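Local coordinates for uncharacterized protein (Bacteroides cellulosilyticus, PDB 5JVK) that probably hydrolyses O-glycosidic bonds in carbohydrates, as a family 39 glycoside hydrolase of a bacterial gut symbiont, at residues A[134-140]-A[171-177]; A[237-241]-A[280-284]; A[293-297]-A[356-360]; A[350-354]-A[402-407]. All blocks are in the same frame, centred on the assembly; numbering follows the deposited sequence.

Contact 1: residues A[134-140]-A[171-177]; sequences RTDLAWE and IVFGYAN. With GOL (glycerol), chain G.
Three backbone hydrogen bonds join strands 132-138 and 168-174, the second and third of a closed (β/α)8 barrel: Leu137 N to Val172 O (2.9 Å), Val172 N to Thr135 O (3.1 Å) and Gly174 N to Leu137 O (3.2 Å). A fourth, Trp139 N to Gly174 O (3.1 Å), continues the pattern into helix 139-142. Segments 134-138 and 171-174 run parallel, axes 4.8 Å apart at closest and 25° between them, in register from Thr135-Ile171 to Ala138-Gly174. Asp136 OD2 (chi1 m) accepts from O3 of a glycerol (2.7 Å), probably of crystallisation origin, and a water donates to Asp136 OD1 and Val172 O (3.0 Å each). Arg134 forms salt bridges with Glu219 and Glu340, near the C-terminal strand ends, where related family 39 hydrolases of clan GH-A have their active site. On the other face Leu137 CB meets Ile171 CG2 (3.6 Å) and Leu137 CD1 meets Phe173 CD1 (3.3 Å), against helices 153-164 and 194-211. Trp139 CB touches Phe173 CZ (3.7 Å), both residues chi1 t. Gly174 (phi 167°, psi -145°) takes a conformation that a CB would obstruct. Asn177 CB lies over the five-membered ring of Trp139, 3.6 Å from its centroid.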
loop_
_atom_site.group_PDB
_atom_site.type_symbol
_atom_site.label_atom_id
_atom_site.label_comp_id
_atom_site.label_asym_id
_atom_site.label_seq_id
_atom_site.Cartn_x
_atom_site.Cartn_y
_atom_site.Cartn_z
ATOM N N ARG A 134 -7.676 -2.681 2.197
ATOM C CA ARG A 134 -7.922 -3.983 2.804
ATOM C C ARG A 134 -8.171 -3.793 4.290
ATOM O O ARG A 134 -7.434 -3.064 4.955
ATOM C CB ARG A 134 -6.728 -4.912 2.589
ATOM C CG ARG A 134 -6.890 -6.307 3.180
ATOM C CD ARG A 134 -5.726 -7.179 2.759
ATOM N NE ARG A 134 -5.793 -8.549 3.274
ATOM C CZ ARG A 134 -5.172 -9.014 4.363
ATOM N NH1 ARG A 134 -4.415 -8.234 5.138
ATOM N NH2 ARG A 134 -5.314 -10.293 4.690
ATOM N N THR A 135 -9.206 -4.450 4.809
ATOM C CA THR A 135 -9.453 -4.460 6.247
ATOM C C THR A 135 -10.168 -5.730 6.699
ATOM O O THR A 135 -10.719 -6.474 5.888
ATOM C CB THR A 135 -10.211 -3.197 6.705
ATOM O OG1 THR A 135 -10.145 -3.095 8.132
ATOM C CG2 THR A 135 -11.668 -3.212 6.245
ATOM N N ASP A 136 -10.135 -5.958 8.007
ATOM C CA ASP A 136 -10.615 -7.201 8.601
ATOM C C ASP A 136 -12.114 -7.188 8.841
ATOM O O ASP A 136 -12.729 -6.132 9.006
ATOM C CB ASP A 136 -9.914 -7.460 9.934
ATOM C CG ASP A 136 -8.426 -7.624 9.779
ATOM O OD1 ASP A 136 -7.981 -8.739 9.424
ATOM O OD2 ASP A 136 -7.701 -6.634 10.018
ATOM N N LEU A 137 -12.686 -8.383 8.853
ATOM C CA LEU A 137 -14.039 -8.598 9.329
ATOM C C LEU A 137 -14.039 -9.906 10.111
ATOM O O LEU A 137 -13.734 -10.962 9.557
ATOM C CB LEU A 137 -15.020 -8.644 8.155
ATOM C CG LEU A 137 -16.526 -8.686 8.457
ATOM C CD1 LEU A 137 -16.974 -10.065 8.925
ATOM C CD2 LEU A 137 -16.919 -7.620 9.472
ATOM N N ALA A 138 -14.376 -9.825 11.395
ATOM C CA ALA A 138 -14.383 -10.991 12.268
ATOM C C ALA A 138 -15.694 -11.760 12.117
ATOM O O ALA A 138 -16.775 -11.174 12.209
ATOM C CB ALA A 138 -14.182 -10.565 13.713
ATOM N N TRP A 139 -15.583 -13.066 11.870
ATOM C CA TRP A 139 -16.722 -13.998 11.886
ATOM C C TRP A 139 -17.487 -13.888 13.211
ATOM O O TRP A 139 -18.716 -13.820 13.223
ATOM C CB TRP A 139 -16.198 -15.425 11.656
ATOM C CG TRP A 139 -17.206 -16.551 11.653
ATOM C CD1 TRP A 139 -18.565 -16.458 11.540
ATOM C CD2 TRP A 139 -16.907 -17.951 11.723
ATOM N NE1 TRP A 139 -19.130 -17.711 11.563
ATOM C CE2 TRP A 139 -18.134 -18.645 11.674
ATOM C CE3 TRP A 139 -15.719 -18.686 11.837
ATOM C CZ2 TRP A 139 -18.208 -20.042 11.729
ATOM C CZ3 TRP A 139 -15.792 -20.073 11.894
ATOM C CH2 TRP A 139 -17.031 -20.736 11.842
ATOM N N GLU A 140 -16.734 -13.850 14.309
ATOM C CA GLU A 140 -17.255 -13.573 15.659
ATOM C C GLU A 140 -18.228 -12.386 15.712
ATOM O O GLU A 140 -19.316 -12.494 16.281
ATOM C CB GLU A 140 -16.075 -13.325 16.612
ATOM C CG GLU A 140 -16.427 -13.219 18.088
ATOM C CD GLU A 140 -15.197 -13.257 18.980
ATOM O OE1 GLU A 140 -14.399 -14.216 18.860
ATOM O OE2 GLU A 140 -15.026 -12.333 19.804
ATOM N N ILE A 171 -12.141 -7.191 1.598
ATOM C CA ILE A 171 -12.428 -7.574 2.987
ATOM C C ILE A 171 -11.905 -8.977 3.281
ATOM O O ILE A 171 -12.270 -9.934 2.596
ATOM C CB ILE A 171 -13.945 -7.514 3.295
ATOM C CG1 ILE A 171 -14.514 -6.117 2.992
ATOM C CG2 ILE A 171 -14.238 -7.912 4.742
ATOM C CD1 ILE A 171 -14.022 -4.999 3.895
ATOM N N VAL A 172 -11.057 -9.087 4.307
ATOM C CA VAL A 172 -10.550 -10.384 4.764
ATOM C C VAL A 172 -11.418 -10.896 5.922
ATOM O O VAL A 172 -11.463 -10.301 6.999
ATOM C CB VAL A 172 -9.021 -10.371 5.087
ATOM C CG1 VAL A 172 -8.657 -9.465 6.261
ATOM C CG2 VAL A 172 -8.513 -11.787 5.336
ATOM N N PHE A 173 -12.122 -11.996 5.659
ATOM C CA PHE A 173 -13.095 -12.580 6.582
ATOM C C PHE A 173 -12.485 -13.772 7.305
ATOM O O PHE A 173 -11.967 -14.679 6.654
ATOM C CB PHE A 173 -14.329 -13.049 5.797
ATOM C CG PHE A 173 -15.399 -13.671 6.652
ATOM C CD1 PHE A 173 -16.359 -12.877 7.250
ATOM C CD2 PHE A 173 -15.452 -15.048 6.850
ATOM C CE1 PHE A 173 -17.354 -13.430 8.043
ATOM C CE2 PHE A 173 -16.443 -15.612 7.639
ATOM C CZ PHE A 173 -17.398 -14.802 8.238
ATOM N N GLY A 174 -12.563 -13.794 8.634
ATOM C CA GLY A 174 -12.138 -14.978 9.377
ATOM C C GLY A 174 -11.972 -14.813 10.872
ATOM O O GLY A 174 -12.698 -14.051 11.506
ATOM N N TYR A 175 -10.982 -15.529 11.408
ATOM C CA TYR A 175 -10.805 -15.796 12.844
ATOM C C TYR A 175 -11.962 -16.605 13.456
ATOM O O TYR A 175 -13.118 -16.472 13.050
ATOM C CB TYR A 175 -10.508 -14.513 13.636
ATOM C CG TYR A 175 -9.303 -13.748 13.113
ATOM C CD1 TYR A 175 -8.058 -14.373 12.965
ATOM C CD2 TYR A 175 -9.400 -12.396 12.767
ATOM C CE1 TYR A 175 -6.954 -13.679 12.486
ATOM C CE2 TYR A 175 -8.299 -11.694 12.289
ATOM C CZ TYR A 175 -7.080 -12.336 12.150
ATOM O OH TYR A 175 -5.991 -11.640 11.675
ATOM N N ALA A 176 -11.626 -17.453 14.427
ATOM C CA ALA A 176 -12.549 -18.475 14.935
ATOM C C ALA A 176 -13.704 -17.891 15.750
ATOM O O ALA A 176 -13.499 -17.014 16.591
ATOM C CB ALA A 176 -11.791 -19.504 15.763
ATOM N N ASN A 177 -14.912 -18.384 15.475
ATOM C CA ASN A 177 -16.129 -18.005 16.194
ATOM C C ASN A 177 -16.513 -19.105 17.196
ATOM O O ASN A 177 -17.483 -19.843 17.003
ATOM C CB ASN A 177 -17.259 -17.733 15.184
ATOM C CG ASN A 177 -18.491 -17.102 15.818
ATOM O OD1 ASN A 177 -18.485 -16.705 16.986
ATOM N ND2 ASN A 177 -19.559 -16.998 15.039
HETATM C C1 GOL G . -2.852 -7.708 10.572
HETATM O O1 GOL G . -1.563 -8.281 10.297
HETATM C C2 GOL G . -3.944 -8.462 9.807
HETATM O O2 GOL G . -5.058 -8.743 10.668
HETATM C C3 GOL G . -4.425 -7.659 8.600
HETATM O O3 GOL G . -5.219 -6.534 8.994
HETATM O O HOH W 1 -9.754 -11.158 9.260
#

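Contact 2: residues A[237-241]-A[280-284]; sequences LKVVY and DFQDG
Phe281 and Tyr241 dominate this packing of a helix on a loop, their CA atoms 5.8 Å apart. In the loop, Asp280 and Phe281 have phi/psi of -72/-18° and -87/14°, and Gln282 turns extended (-139/160°). Phe281 (chi1 m) lays one ring face against the aliphatic part of Lys238, whose CG stands 3.6 Å from the Phe281 ring centroid, almost on the normal, a CH-pi contact. Tyr241 (chi1 t), tied to the preceding helical turn by the bond from Tyr241 N to Leu237 O (2.9 Å), points toward the loop and sets a ring face against the Phe281-Gln282 peptide. Tyr241 OH donates to Asp283 OD1 (2.7 Å), while OD2 of that carboxylate forms a salt bridge with Lys245 on the same helix. The helix, 229-247, lies on the outside of the (β/α)8 barrel, and residues 280-284 lead into barrel strand 284-287, so the contact joins the approach to that strand to the helix that precedes strand 252-255. Leu237 (chi1 t) packs its CG on Phe281 CB (4.1 Å) and its CD2 on Gln282 CG (3.5 Å), and also touches Leu253 of strand 252-255. Leu237 CG comes within 3.3 Å of the backbone carbonyl Phe281 O.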
loop_
_atom_site.group_PDB
_atom_site.type_symbol
_atom_site.label_atom_id
_atom_site.label_comp_id
_atom_site.label_asym_id
_atom_site.label_seq_id
_atom_site.Cartn_x
_atom_site.Cartn_y
_atom_site.Cartn_z
ATOM N N LEU A 237 -13.125 -24.472 2.138
ATOM C CA LEU A 237 -13.276 -23.756 0.870
ATOM C C LEU A 237 -14.335 -24.375 -0.054
ATOM O O LEU A 237 -15.062 -23.648 -0.737
ATOM C CB LEU A 237 -11.919 -23.697 0.157
ATOM C CG LEU A 237 -11.746 -22.856 -1.109
ATOM C CD1 LEU A 237 -12.066 -21.390 -0.843
ATOM C CD2 LEU A 237 -10.329 -23.033 -1.656
ATOM N N LYS A 238 -14.419 -25.709 -0.068
ATOM C CA LYS A 238 -15.419 -26.434 -0.880
ATOM C C LYS A 238 -16.872 -26.172 -0.462
ATOM O O LYS A 238 -17.778 -26.312 -1.283
ATOM C CB LYS A 238 -15.143 -27.946 -0.877
ATOM C CG LYS A 238 -14.034 -28.364 -1.829
ATOM C CD LYS A 238 -13.693 -29.840 -1.705
ATOM C CE LYS A 238 -12.799 -30.288 -2.853
ATOM N NZ LYS A 238 -12.212 -31.637 -2.639
ATOM N N VAL A 239 -17.082 -25.812 0.805
ATOM C CA VAL A 239 -18.399 -25.408 1.310
ATOM C C VAL A 239 -18.623 -23.907 1.081
ATOM O O VAL A 239 -19.683 -23.511 0.598
ATOM C CB VAL A 239 -18.566 -25.749 2.815
ATOM C CG1 VAL A 239 -19.939 -25.324 3.330
ATOM C CG2 VAL A 239 -18.343 -27.239 3.053
ATOM N N VAL A 240 -17.624 -23.086 1.418
ATOM C CA VAL A 240 -17.739 -21.616 1.337
ATOM C C VAL A 240 -17.934 -21.092 -0.092
ATOM O O VAL A 240 -18.762 -20.208 -0.311
ATOM C CB VAL A 240 -16.525 -20.908 2.007
ATOM C CG1 VAL A 240 -16.504 -19.407 1.718
ATOM C CG2 VAL A 240 -16.546 -21.138 3.510
ATOM N N TYR A 241 -17.178 -21.628 -1.050
ATOM C CA TYR A 241 -17.197 -21.106 -2.422
ATOM C C TYR A 241 -18.576 -21.177 -3.101
ATOM O O TYR A 241 -19.060 -20.152 -3.577
ATOM C CB TYR A 241 -16.112 -21.763 -3.287
ATOM C CG TYR A 241 -16.018 -21.199 -4.689
ATOM C CD1 TYR A 241 -15.352 -19.994 -4.938
ATOM C CD2 TYR A 241 -16.591 -21.867 -5.772
ATOM C CE1 TYR A 241 -15.261 -19.475 -6.224
ATOM C CE2 TYR A 241 -16.507 -21.355 -7.061
ATOM C CZ TYR A 241 -15.841 -20.159 -7.282
ATOM O OH TYR A 241 -15.759 -19.657 -8.557
ATOM N N ASP A 280 -11.009 -25.258 -9.001
ATOM C CA ASP A 280 -12.334 -24.660 -9.264
ATOM C C ASP A 280 -12.976 -23.952 -8.073
ATOM O O ASP A 280 -13.888 -23.145 -8.265
ATOM C CB ASP A 280 -13.323 -25.716 -9.779
ATOM C CG ASP A 280 -12.985 -26.209 -11.165
ATOM O OD1 ASP A 280 -12.728 -25.375 -12.060
ATOM O OD2 ASP A 280 -12.989 -27.439 -11.368
ATOM N N PHE A 281 -12.512 -24.242 -6.858
ATOM C CA PHE A 281 -13.138 -23.705 -5.642
ATOM C C PHE A 281 -12.617 -22.324 -5.210
ATOM O O PHE A 281 -12.871 -21.888 -4.082
ATOM C CB PHE A 281 -13.035 -24.741 -4.514
ATOM C CG PHE A 281 -13.703 -26.046 -4.853
ATOM C CD1 PHE A 281 -15.082 -26.195 -4.706
ATOM C CD2 PHE A 281 -12.968 -27.110 -5.365
ATOM C CE1 PHE A 281 -15.709 -27.390 -5.039
ATOM C CE2 PHE A 281 -13.590 -28.307 -5.702
ATOM C CZ PHE A 281 -14.961 -28.448 -5.537
ATOM N N GLN A 282 -11.887 -21.646 -6.104
ATOM C CA GLN A 282 -11.537 -20.231 -5.942
ATOM C C GLN A 282 -11.647 -19.475 -7.263
ATOM O O GLN A 282 -11.633 -20.070 -8.345
ATOM C CB GLN A 282 -10.100 -20.054 -5.440
ATOM C CG GLN A 282 -9.614 -21.071 -4.426
ATOM C CD GLN A 282 -8.603 -22.052 -4.978
ATOM O OE1 GLN A 282 -8.769 -22.601 -6.069
ATOM N NE2 GLN A 282 -7.545 -22.284 -4.216
ATOM N N ASP A 283 -11.756 -18.154 -7.145
ATOM C CA ASP A 283 -11.539 -17.231 -8.259
ATOM C C ASP A 283 -10.091 -16.718 -8.264
ATOM O O ASP A 283 -9.568 -16.326 -9.308
ATOM C CB ASP A 283 -12.518 -16.061 -8.168
ATOM C CG ASP A 283 -13.967 -16.514 -8.104
ATOM O OD1 ASP A 283 -14.345 -17.429 -8.863
ATOM O OD2 ASP A 283 -14.728 -15.957 -7.286
ATOM N N GLY A 284 -9.456 -16.707 -7.094
ATOM C CA GLY A 284 -8.045 -16.360 -6.978
ATOM C C GLY A 284 -7.492 -16.730 -5.616
ATOM O O GLY A 284 -8.230 -17.221 -4.757
#

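Contact 3: residues A[293-297]-A[356-360]; sequences PNTPD and YLART
A salt bridge closes one end of this contact, in which the loop 293-297, extended at Asn294 and Thr295 and turning helical at Pro296 and Asp297, lies along the helical turn 356-360. Asp297 OD2 accepts from both Arg359 NH2 (2.9 Å) and Arg359 NE (3.0 Å), and lies at the guanidinium edge, near its plane; Arg359 has chi1 to chi3 m, t, p. The remaining atoms are also served: Asp297 OD1 pairs with Lys430 and accepts from the Trp446 indole, and Arg359 NH1 donates to the carbonyl of Ile491. At the other end a water donates to Pro293 O (3.0 Å) and lies 2.6 Å from Tyr356 OH; the peptide bond before Pro293 is cis. Asn294 O takes the indole NH of Trp343, Thr295 OG1 binds Phe298 N, and Thr360 OG1 donates back to Tyr356 O within the helix (2.7 Å). Between these polar ends, Thr295 CA sits over the Tyr356 ring (chi1 m), 4.2 Å from its centroid in a CH-pi contact. Pro296, its CA-to-CB bond toward the helix, packs with CD 3.8 Å from Tyr356 CD1 and CG 3.8 Å from Arg359 CB. The loop follows strand 284-287 of the (β/α)8 barrel and helix 350-366 precedes strand 373-375. The buried carboxylate is shared between Arg359 of the barrel helix and Lys430 of the C-terminal sheet, so the ion pair ties the two together.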
loop_
_atom_site.group_PDB
_atom_site.type_symbol
_atom_site.label_atom_id
_atom_site.label_comp_id
_atom_site.label_asym_id
_atom_site.label_seq_id
_atom_site.Cartn_x
_atom_site.Cartn_y
_atom_site.Cartn_z
ATOM N N PRO A 293 14.087 -7.177 5.952
ATOM C CA PRO A 293 14.429 -5.796 5.594
ATOM C C PRO A 293 15.173 -5.618 4.255
ATOM O O PRO A 293 15.789 -4.575 4.040
ATOM C CB PRO A 293 15.344 -5.390 6.749
ATOM C CG PRO A 293 16.095 -6.645 7.054
ATOM C CD PRO A 293 15.167 -7.800 6.741
ATOM N N ASN A 294 15.101 -6.604 3.359
ATOM C CA ASN A 294 15.884 -6.590 2.114
ATOM C C ASN A 294 15.170 -5.808 1.017
ATOM O O ASN A 294 13.986 -5.490 1.141
ATOM C CB ASN A 294 16.145 -8.017 1.625
ATOM C CG ASN A 294 16.785 -8.885 2.683
ATOM O OD1 ASN A 294 16.179 -9.838 3.174
ATOM N ND2 ASN A 294 18.009 -8.549 3.054
ATOM N N THR A 295 15.892 -5.526 -0.065
ATOM C CA THR A 295 15.319 -4.829 -1.220
ATOM C C THR A 295 14.247 -5.691 -1.901
ATOM O O THR A 295 14.280 -6.918 -1.796
ATOM C CB THR A 295 16.378 -4.487 -2.295
ATOM O OG1 THR A 295 16.936 -5.694 -2.833
ATOM C CG2 THR A 295 17.490 -3.615 -1.731
ATOM N N PRO A 296 13.296 -5.052 -2.606
ATOM C CA PRO A 296 12.398 -5.816 -3.468
ATOM C C PRO A 296 13.085 -6.325 -4.740
ATOM O O PRO A 296 12.593 -7.266 -5.352
ATOM C CB PRO A 296 11.307 -4.803 -3.817
ATOM C CG PRO A 296 12.000 -3.489 -3.762
ATOM C CD PRO A 296 12.987 -3.609 -2.637
ATOM N N ASP A 297 14.196 -5.701 -5.131
ATOM C CA ASP A 297 14.967 -6.108 -6.310
ATOM C C ASP A 297 15.555 -7.505 -6.141
ATOM O O ASP A 297 15.340 -8.379 -6.984
ATOM C CB ASP A 297 16.117 -5.125 -6.585
ATOM C CG ASP A 297 15.641 -3.693 -6.808
ATOM O OD1 ASP A 297 15.896 -3.133 -7.898
ATOM O OD2 ASP A 297 15.021 -3.127 -5.880
ATOM N N TYR A 356 11.746 1.552 -1.059
ATOM C CA TYR A 356 11.259 0.199 -1.345
ATOM C C TYR A 356 9.775 0.161 -1.697
ATOM O O TYR A 356 9.347 -0.722 -2.441
ATOM C CB TYR A 356 11.563 -0.759 -0.183
ATOM C CG TYR A 356 13.042 -0.937 0.158
ATOM C CD1 TYR A 356 14.064 -0.545 -0.724
ATOM C CD2 TYR A 356 13.420 -1.532 1.361
ATOM C CE1 TYR A 356 15.401 -0.721 -0.398
ATOM C CE2 TYR A 356 14.758 -1.715 1.685
ATOM C CZ TYR A 356 15.743 -1.305 0.803
ATOM O OH TYR A 356 17.072 -1.480 1.116
ATOM N N LEU A 357 8.998 1.110 -1.172
ATOM C CA LEU A 357 7.589 1.247 -1.557
ATOM C C LEU A 357 7.466 1.590 -3.041
ATOM O O LEU A 357 6.738 0.922 -3.771
ATOM C CB LEU A 357 6.889 2.315 -0.711
ATOM C CG LEU A 357 5.363 2.450 -0.876
ATOM C CD1 LEU A 357 4.725 2.874 0.438
ATOM C CD2 LEU A 357 4.961 3.419 -1.985
ATOM N N ALA A 358 8.174 2.628 -3.473
ATOM C CA ALA A 358 8.161 3.045 -4.878
ATOM C C ALA A 358 8.658 1.930 -5.786
ATOM O O ALA A 358 8.054 1.652 -6.822
ATOM C CB ALA A 358 9.012 4.289 -5.073
ATOM N N ARG A 359 9.756 1.296 -5.379
ATOM C CA ARG A 359 10.354 0.199 -6.137
ATOM C C ARG A 359 9.453 -1.031 -6.243
ATOM O O ARG A 359 9.428 -1.687 -7.287
ATOM C CB ARG A 359 11.738 -0.158 -5.567
ATOM C CG ARG A 359 12.803 0.797 -6.072
ATOM C CD ARG A 359 14.002 0.978 -5.160
ATOM N NE ARG A 359 14.792 -0.233 -4.963
ATOM C CZ ARG A 359 15.985 -0.271 -4.366
ATOM N NH1 ARG A 359 16.565 0.839 -3.903
ATOM N NH2 ARG A 359 16.617 -1.431 -4.234
ATOM N N THR A 360 8.703 -1.326 -5.179
ATOM C CA THR A 360 7.710 -2.411 -5.204
ATOM C C THR A 360 6.670 -2.207 -6.307
ATOM O O THR A 360 6.425 -3.113 -7.103
ATOM C CB THR A 360 6.984 -2.560 -3.845
ATOM O OG1 THR A 360 7.920 -2.983 -2.854
ATOM C CG2 THR A 360 5.846 -3.583 -3.915
HETATM O O HOH W 2 18.020 -2.897 3.059
#

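Contact 4: residues A[350-354]-A[402-407]; sequences DIEQA and KPSYQA
Ala354 is the apolar centre, its CB 3.8 Å from Ala407 CB and 4.0 Å from Pro403 CB. Such small side chains let the segments 350-354 and 403-407 lie close, with axes 8.0 Å apart and nearly parallel (23°, signed crossing -23°), and bring the CA atoms of Ala354 and Ser404 to 3.7 Å. Asp350 CB packs on Pro403 CG at 3.9 Å. The helices are 350-366 and 403-415, which flank strand 373-375, the last of the (β/α)8 barrel, so that neighbouring helices of its outer layer meet here at their N-terminal turns. Toward the polar edge Gln353 (chi1 and chi2 t) accepts from Ser404 OG (chi1 p) at its OE1, 2.9 Å away. A water donates to Gln353 OE1 (2.8 Å) and Asp350 O (2.9 Å) and accepts from Ser404 N (2.8 Å), bridging the helix starts. At this edge Asp350 OD1 and Lys402 NZ are 4.3 Å apart, beyond salt-bridge range, and both bind the hydroxyl of Ser345.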
loop_
_atom_site.group_PDB
_atom_site.type_symbol
_atom_site.label_atom_id
_atom_site.label_comp_id
_atom_site.label_asym_id
_atom_site.label_seq_id
_atom_site.Cartn_x
_atom_site.Cartn_y
_atom_site.Cartn_z
ATOM N N ASP A 350 13.673 5.198 7.510
ATOM C CA ASP A 350 12.458 5.768 6.910
ATOM C C ASP A 350 12.611 5.933 5.396
ATOM O O ASP A 350 11.676 5.669 4.644
ATOM C CB ASP A 350 12.122 7.140 7.522
ATOM C CG ASP A 350 11.402 7.048 8.866
ATOM O OD1 ASP A 350 10.873 5.972 9.222
ATOM O OD2 ASP A 350 11.356 8.088 9.563
ATOM N N ILE A 351 13.789 6.372 4.963
ATOM C CA ILE A 351 14.050 6.621 3.548
ATOM C C ILE A 351 14.149 5.318 2.740
ATOM O O ILE A 351 13.799 5.300 1.556
ATOM C CB ILE A 351 15.302 7.525 3.354
ATOM C CG1 ILE A 351 15.267 8.211 1.989
ATOM C CG2 ILE A 351 16.606 6.752 3.536
ATOM C CD1 ILE A 351 14.174 9.254 1.837
ATOM N N GLU A 352 14.614 4.241 3.379
ATOM C CA GLU A 352 14.609 2.908 2.762
ATOM C C GLU A 352 13.179 2.400 2.552
ATOM O O GLU A 352 12.851 1.904 1.472
ATOM C CB GLU A 352 15.430 1.909 3.587
ATOM C CG GLU A 352 16.936 2.142 3.492
ATOM C CD GLU A 352 17.764 1.284 4.443
ATOM O OE1 GLU A 352 17.216 0.730 5.423
ATOM O OE2 GLU A 352 18.989 1.172 4.214
ATOM N N GLN A 353 12.337 2.549 3.577
ATOM C CA GLN A 353 10.909 2.201 3.490
ATOM C C GLN A 353 10.227 2.918 2.316
ATOM O O GLN A 353 9.446 2.311 1.581
ATOM C CB GLN A 353 10.176 2.543 4.799
ATOM C CG GLN A 353 8.778 1.933 4.913
ATOM C CD GLN A 353 7.855 2.645 5.901
ATOM O OE1 GLN A 353 7.929 3.861 6.088
ATOM N NE2 GLN A 353 6.951 1.884 6.518
ATOM N N ALA A 354 10.531 4.204 2.153
ATOM C CA ALA A 354 10.007 4.997 1.045
ATOM C C ALA A 354 10.528 4.491 -0.297
ATOM O O ALA A 354 9.748 4.239 -1.216
ATOM C CB ALA A 354 10.371 6.462 1.232
ATOM N N LYS A 402 5.194 10.037 7.145
ATOM C CA LYS A 402 6.579 9.589 7.023
ATOM C C LYS A 402 6.986 9.747 5.551
ATOM O O LYS A 402 6.113 9.956 4.700
ATOM C CB LYS A 402 6.702 8.133 7.478
ATOM C CG LYS A 402 6.374 7.919 8.954
ATOM C CD LYS A 402 6.033 6.471 9.261
ATOM C CE LYS A 402 7.214 5.550 9.012
ATOM N NZ LYS A 402 6.931 4.147 9.417
ATOM N N PRO A 403 8.300 9.668 5.237
ATOM C CA PRO A 403 8.746 9.773 3.834
ATOM C C PRO A 403 8.073 8.798 2.854
ATOM O O PRO A 403 7.892 9.142 1.686
ATOM C CB PRO A 403 10.245 9.475 3.926
ATOM C CG PRO A 403 10.626 9.947 5.281
ATOM C CD PRO A 403 9.451 9.624 6.161
ATOM N N SER A 404 7.711 7.605 3.332
ATOM C CA SER A 404 7.031 6.600 2.516
ATOM C C SER A 404 5.685 7.062 1.961
ATOM O O SER A 404 5.275 6.621 0.882
ATOM C CB SER A 404 6.858 5.299 3.302
ATOM O OG SER A 404 6.169 5.527 4.514
ATOM N N TYR A 405 5.001 7.941 2.694
ATOM C CA TYR A 405 3.771 8.558 2.208
ATOM C C TYR A 405 4.033 9.382 0.948
ATOM O O TYR A 405 3.318 9.248 -0.045
ATOM C CB TYR A 405 3.136 9.449 3.279
ATOM C CG TYR A 405 1.792 9.984 2.860
ATOM C CD1 TYR A 405 1.691 11.126 2.061
ATOM C CD2 TYR A 405 0.619 9.338 3.233
ATOM C CE1 TYR A 405 0.460 11.610 1.655
ATOM C CE2 TYR A 405 -0.619 9.819 2.838
ATOM C CZ TYR A 405 -0.692 10.954 2.046
ATOM O OH TYR A 405 -1.913 11.427 1.649
ATOM N N GLN A 406 5.045 10.246 1.016
ATOM C CA GLN A 406 5.443 11.089 -0.112
ATOM C C GLN A 406 5.801 10.230 -1.324
ATOM O O GLN A 406 5.366 10.515 -2.440
ATOM C CB GLN A 406 6.646 11.961 0.268
ATOM C CG GLN A 406 7.001 13.044 -0.748
ATOM C CD GLN A 406 6.136 14.290 -0.643
ATOM O OE1 GLN A 406 5.529 14.564 0.392
ATOM N NE2 GLN A 406 6.091 15.063 -1.724
ATOM N N ALA A 407 6.597 9.189 -1.091
ATOM C CA ALA A 407 7.005 8.258 -2.150
ATOM C C ALA A 407 5.819 7.561 -2.816
ATOM O O ALA A 407 5.831 7.358 -4.026
ATOM C CB ALA A 407 7.980 7.226 -1.601
HETATM O O HOH W 3 9.030 6.405 5.555
#

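In the fold
All four contacts belong to the (β/α)8 barrel, at different depths. Contact 1 is in the barrel wall, buried and held by main-chain bonds between adjacent strands; contact 2, about 17 Å away between centres on the same side of the chain's centre, is partly buried and relies on aromatic side chains at the outer layer. Contacts 3 and 4 share helix 350-366, have centres about 11 Å apart and touch through Leu357 CD1 and Ser404 O (3.8 Å). Both are buried, yet contact 3 uses a charged pair linked to the C-terminal sheet, whereas contact 4 joins two helices through alanine and proline, with a hydrogen-bonded, water-bridged edge.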